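Local coordinates for siderophore periplasmic binding protein (Thermobifida fusca, PDB 5DH0), which probably binds ferric fuscachelin siderophore outside the cell membrane and delivers it to an ABC-type importer for iron uptake, at residues V86-S89 / A90-I94; A289-Y292 / A293-N296. All coordinates share one frame; numbering follows the deposited sequence.

Contact 1: V86-S89 / A90-I94; sequences VVQS and ASLEI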
loop_
_atom_site.group_PDB
_atom_site.type_symbol
_atom_site.label_atom_id
_atom_site.label_comp_id
_atom_site.label_asym_id
_atom_site.label_seq_id
_atom_site.Cartn_x
_atom_site.Cartn_y
_atom_site.Cartn_z
ATOM N N VAL A 86 -16.353 5.492 -43.345
ATOM C CA VAL A 86 -15.119 5.491 -42.567
ATOM C C VAL A 86 -14.083 6.379 -43.232
ATOM O O VAL A 86 -13.853 6.263 -44.435
ATOM C CB VAL A 86 -14.557 4.066 -42.408
ATOM C CG1 VAL A 86 -13.151 4.099 -41.839
ATOM C CG2 VAL A 86 -15.466 3.247 -41.524
ATOM N N VAL A 87 -13.457 7.262 -42.453
ATOM C CA VAL A 87 -12.578 8.281 -43.018
ATOM C C VAL A 87 -11.200 8.286 -42.354
ATOM O O VAL A 87 -10.268 8.997 -42.783
ATOM C CB VAL A 87 -13.219 9.680 -42.890
ATOM C CG1 VAL A 87 -14.514 9.738 -43.670
ATOM C CG2 VAL A 87 -13.487 10.004 -41.429
ATOM N N GLN A 88 -11.074 7.493 -41.298
ATOM C CA GLN A 88 -9.812 7.378 -40.585
ATOM C C GLN A 88 -9.753 5.957 -40.049
ATOM O O GLN A 88 -10.782 5.390 -39.688
ATOM C CB GLN A 88 -9.711 8.435 -39.471
ATOM C CG GLN A 88 -8.482 8.334 -38.566
ATOM C CD GLN A 88 -8.365 9.489 -37.563
ATOM O OE1 GLN A 88 -9.322 9.824 -36.855
ATOM N NE2 GLN A 88 -7.177 10.083 -37.483
ATOM N N SER A 89 -8.566 5.367 -40.045
ATOM C CA SER A 89 -8.415 3.995 -39.579
ATOM C C SER A 89 -7.971 3.924 -38.121
ATOM O O SER A 89 -7.569 4.929 -37.534
ATOM C CB SER A 89 -7.410 3.248 -40.456
ATOM O OG SER A 89 -6.093 3.707 -40.188
ATOM N N ALA A 90 -8.052 2.723 -37.553
ATOM C CA ALA A 90 -7.530 2.426 -36.215
ATOM C C ALA A 90 -6.140 3.010 -35.981
ATOM O O ALA A 90 -5.883 3.623 -34.949
ATOM C CB ALA A 90 -7.501 0.913 -35.990
ATOM N N SER A 91 -5.250 2.825 -36.951
ATOM C CA SER A 91 -3.885 3.339 -36.868
ATOM C C SER A 91 -3.814 4.853 -37.013
ATOM O O SER A 91 -2.719 5.410 -37.078
ATOM C CB SER A 91 -3.010 2.709 -37.952
ATOM O OG SER A 91 -3.238 3.354 -39.193
ATOM N N LEU A 92 -4.977 5.495 -37.120
ATOM C CA LEU A 92 -5.107 6.954 -37.216
ATOM C C LEU A 92 -4.719 7.538 -38.584
ATOM O O LEU A 92 -4.641 8.754 -38.721
ATOM C CB LEU A 92 -4.280 7.642 -36.120
ATOM C CG LEU A 92 -4.946 7.979 -34.784
ATOM C CD1 LEU A 92 -5.847 6.852 -34.295
ATOM C CD2 LEU A 92 -3.883 8.320 -33.731
ATOM N N GLU A 93 -4.487 6.717 -39.606
ATOM C CA GLU A 93 -4.222 7.313 -40.914
ATOM C C GLU A 93 -5.528 7.811 -41.529
ATOM O O GLU A 93 -6.569 7.146 -41.459
ATOM C CB GLU A 93 -3.522 6.350 -41.882
ATOM C CG GLU A 93 -3.039 7.096 -43.133
ATOM C CD GLU A 93 -2.580 6.192 -44.261
ATOM O OE1 GLU A 93 -3.043 5.029 -44.329
ATOM O OE2 GLU A 93 -1.761 6.657 -45.093
ATOM N N ILE A 94 -5.459 8.993 -42.126
ATOM C CA ILE A 94 -6.639 9.684 -42.610
ATOM C C ILE A 94 -6.831 9.492 -44.119
ATOM O O ILE A 94 -5.923 9.717 -44.912
ATOM C CB ILE A 94 -6.561 11.192 -42.263
ATOM C CG1 ILE A 94 -6.576 11.383 -40.743
ATOM C CG2 ILE A 94 -7.691 11.965 -42.908
ATOM C CD1 ILE A 94 -6.400 12.830 -40.301
#
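A type I beta turn running from Ser-89 to Leu-92 reverses the chain just after the edge strand 86-88 of the parallel five-stranded sheet, and a single bridge between Gln-88 and Ile-94 lies behind it, with their CA atoms 4.4 Å apart. The turn is closed by Leu-92 N, which donates to Ser-89 O at 2.7 Å. One step further back, Ser-89 N reaches Glu-93 O at 3.0 Å with an N-H...O angle of 161°, and the same oxygen takes a CA-H...O contact from Gln-88 CA. The side chain of Gln-88 reaches across to the returning chain: CG stands anti to the backbone N (chi1 175°) and the chain stays extended, bringing NE2 to Leu-92 O at 3.1 Å. That donor comes from above the carbonyl plane, although the oxygen lies close to the plane of the amide. Gln-88 also crosses the Ile-94 side chain at a slant, NE2 resting 3.6 Å from Ile-94 CG1. On the outer part of the turn, Ser-91 OG donates to Ser-89 OG at 3.0 Å. Since Gln-88 OE1 accepts from Glu-49 N, both ends of the amide are engaged, which fixes its flip and ties the turn to the loop carrying Glu-49.

Contact 2: A289-Y292 / A293-N296; sequences ARTY and AQAN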
loop_
_atom_site.group_PDB
_atom_site.type_symbol
_atom_site.label_atom_id
_atom_site.label_comp_id
_atom_site.label_asym_id
_atom_site.label_seq_id
_atom_site.Cartn_x
_atom_site.Cartn_y
_atom_site.Cartn_z
ATOM N N ALA A 289 -13.212 6.823 -19.631
ATOM C CA ALA A 289 -13.721 8.136 -19.237
ATOM C C ALA A 289 -13.355 9.204 -20.262
ATOM O O ALA A 289 -12.629 10.150 -19.959
ATOM C CB ALA A 289 -13.195 8.523 -17.864
ATOM N N ARG A 290 -13.844 9.035 -21.482
ATOM C CA ARG A 290 -13.529 9.979 -22.539
ATOM C C ARG A 290 -14.312 11.284 -22.397
ATOM O O ARG A 290 -13.864 12.310 -22.870
ATOM C CB ARG A 290 -13.784 9.336 -23.898
ATOM C CG ARG A 290 -12.725 8.315 -24.267
ATOM C CD ARG A 290 -12.913 7.827 -25.672
ATOM N NE ARG A 290 -11.746 7.106 -26.173
ATOM C CZ ARG A 290 -11.518 6.876 -27.465
ATOM N NH1 ARG A 290 -12.376 7.315 -28.373
ATOM N NH2 ARG A 290 -10.431 6.215 -27.846
ATOM N N THR A 291 -15.471 11.244 -21.741
ATOM C CA THR A 291 -16.285 12.450 -21.537
ATOM C C THR A 291 -16.697 12.580 -20.071
ATOM O O THR A 291 -16.514 11.631 -19.285
ATOM C CB THR A 291 -17.562 12.434 -22.419
ATOM O OG1 THR A 291 -18.439 11.387 -21.968
ATOM C CG2 THR A 291 -17.209 12.215 -23.905
ATOM N N TYR A 292 -17.274 13.729 -19.695
ATOM C CA TYR A 292 -17.680 13.893 -18.298
ATOM C C TYR A 292 -18.850 12.965 -17.988
ATOM O O TYR A 292 -18.975 12.466 -16.866
ATOM C CB TYR A 292 -18.006 15.359 -17.971
ATOM C CG TYR A 292 -16.757 16.128 -17.539
ATOM C CD1 TYR A 292 -16.192 15.915 -16.287
ATOM C CD2 TYR A 292 -16.128 17.032 -18.389
ATOM C CE1 TYR A 292 -15.052 16.589 -15.891
ATOM C CE2 TYR A 292 -14.989 17.706 -17.997
ATOM C CZ TYR A 292 -14.457 17.479 -16.748
ATOM O OH TYR A 292 -13.328 18.137 -16.342
ATOM N N ALA A 293 -19.667 12.674 -18.996
ATOM C CA ALA A 293 -20.769 11.728 -18.808
ATOM C C ALA A 293 -20.250 10.311 -18.547
ATOM O O ALA A 293 -20.783 9.578 -17.713
ATOM C CB ALA A 293 -21.694 11.746 -20.018
ATOM N N GLN A 294 -19.195 9.926 -19.251
ATOM C CA GLN A 294 -18.599 8.613 -19.023
ATOM C C GLN A 294 -17.958 8.591 -17.644
ATOM O O GLN A 294 -18.152 7.644 -16.875
ATOM C CB GLN A 294 -17.574 8.275 -20.111
ATOM C CG GLN A 294 -18.210 7.819 -21.404
ATOM C CD GLN A 294 -17.188 7.471 -22.461
ATOM O OE1 GLN A 294 -16.023 7.189 -22.150
ATOM N NE2 GLN A 294 -17.622 7.455 -23.718
ATOM N N ALA A 295 -17.203 9.644 -17.331
ATOM C CA ALA A 295 -16.604 9.790 -16.007
ATOM C C ALA A 295 -17.664 9.710 -14.894
ATOM O O ALA A 295 -17.411 9.139 -13.831
ATOM C CB ALA A 295 -15.832 11.097 -15.914
ATOM N N ASN A 296 -18.860 10.239 -15.139
ATOM C CA ASN A 296 -19.921 10.104 -14.133
ATOM C C ASN A 296 -20.428 8.667 -13.983
ATOM O O ASN A 296 -20.683 8.206 -12.875
ATOM C CB ASN A 296 -21.090 11.055 -14.442
ATOM C CG ASN A 296 -20.855 12.459 -13.888
ATOM O OD1 ASN A 296 -20.571 12.619 -12.709
ATOM N ND2 ASN A 296 -20.966 13.475 -14.738
#
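Gln-294 folds back from the first turn of its helix onto the residues that precede it. Its CB lies 3.6 Å from Thr-291 O, and CG sits equally close to Thr-291 OG1. With CG beside the backbone N (chi1 -78°) and the chain extended beyond it, CD comes within 3.8 Å of Arg-290 N. At the tip, OE1 accepts from Arg-290 N at 2.9 Å; the bond is fairly straight at the hydrogen, but the donor stands 51° out of the carbonyl plane. The side chains of Arg-290 and Gln-294 lie side by side, their guanidinium and amide planes only 16° apart, while the guanidinium continues to a salt bridge with Glu-53 through NH1. Thr-291 is the N-cap of helix 292-307: its OG1 accepts from Gln-294 N at 3.2 Å, and the same hydroxyl also bonds to Glu-57 of helix 52-57. Thus Gln-294 uses its backbone N on the cap and its side chain on the residue before it. The first regular helical bond, Ala-295 N to Thr-291 O, is nearly straight, and Asn-296 N to Tyr-292 O follows at 2.8 Å. Ala-289 CB packs against Ala-295 CB at 4.2 Å.

Overall arrangement
Contact 1 and contact 2 are both local contacts held largely by polar bonds, one a beta turn and the other a capped helix start. Their centres are 24 Å apart and their nearest atoms about 8 Å, without touching. The 86-94 turn lies toward the periphery, 19 Å from the chain centre, and leads from an edge strand to helix 96-102; several of its residues are exposed. The 289-296 segment is buried, 8 Å from the centre, where the start of the C-terminal helix meets helices 52-57, 142-154 and 158-178. In contact 1 a glutamine amide donates to a backbone carbonyl; in contact 2 a glutamine carbonyl accepts from a backbone N-H. Around contact 2, Glu-53 supplies a salt bridge and Glu-57 and Glu-164 hydrogen bonds.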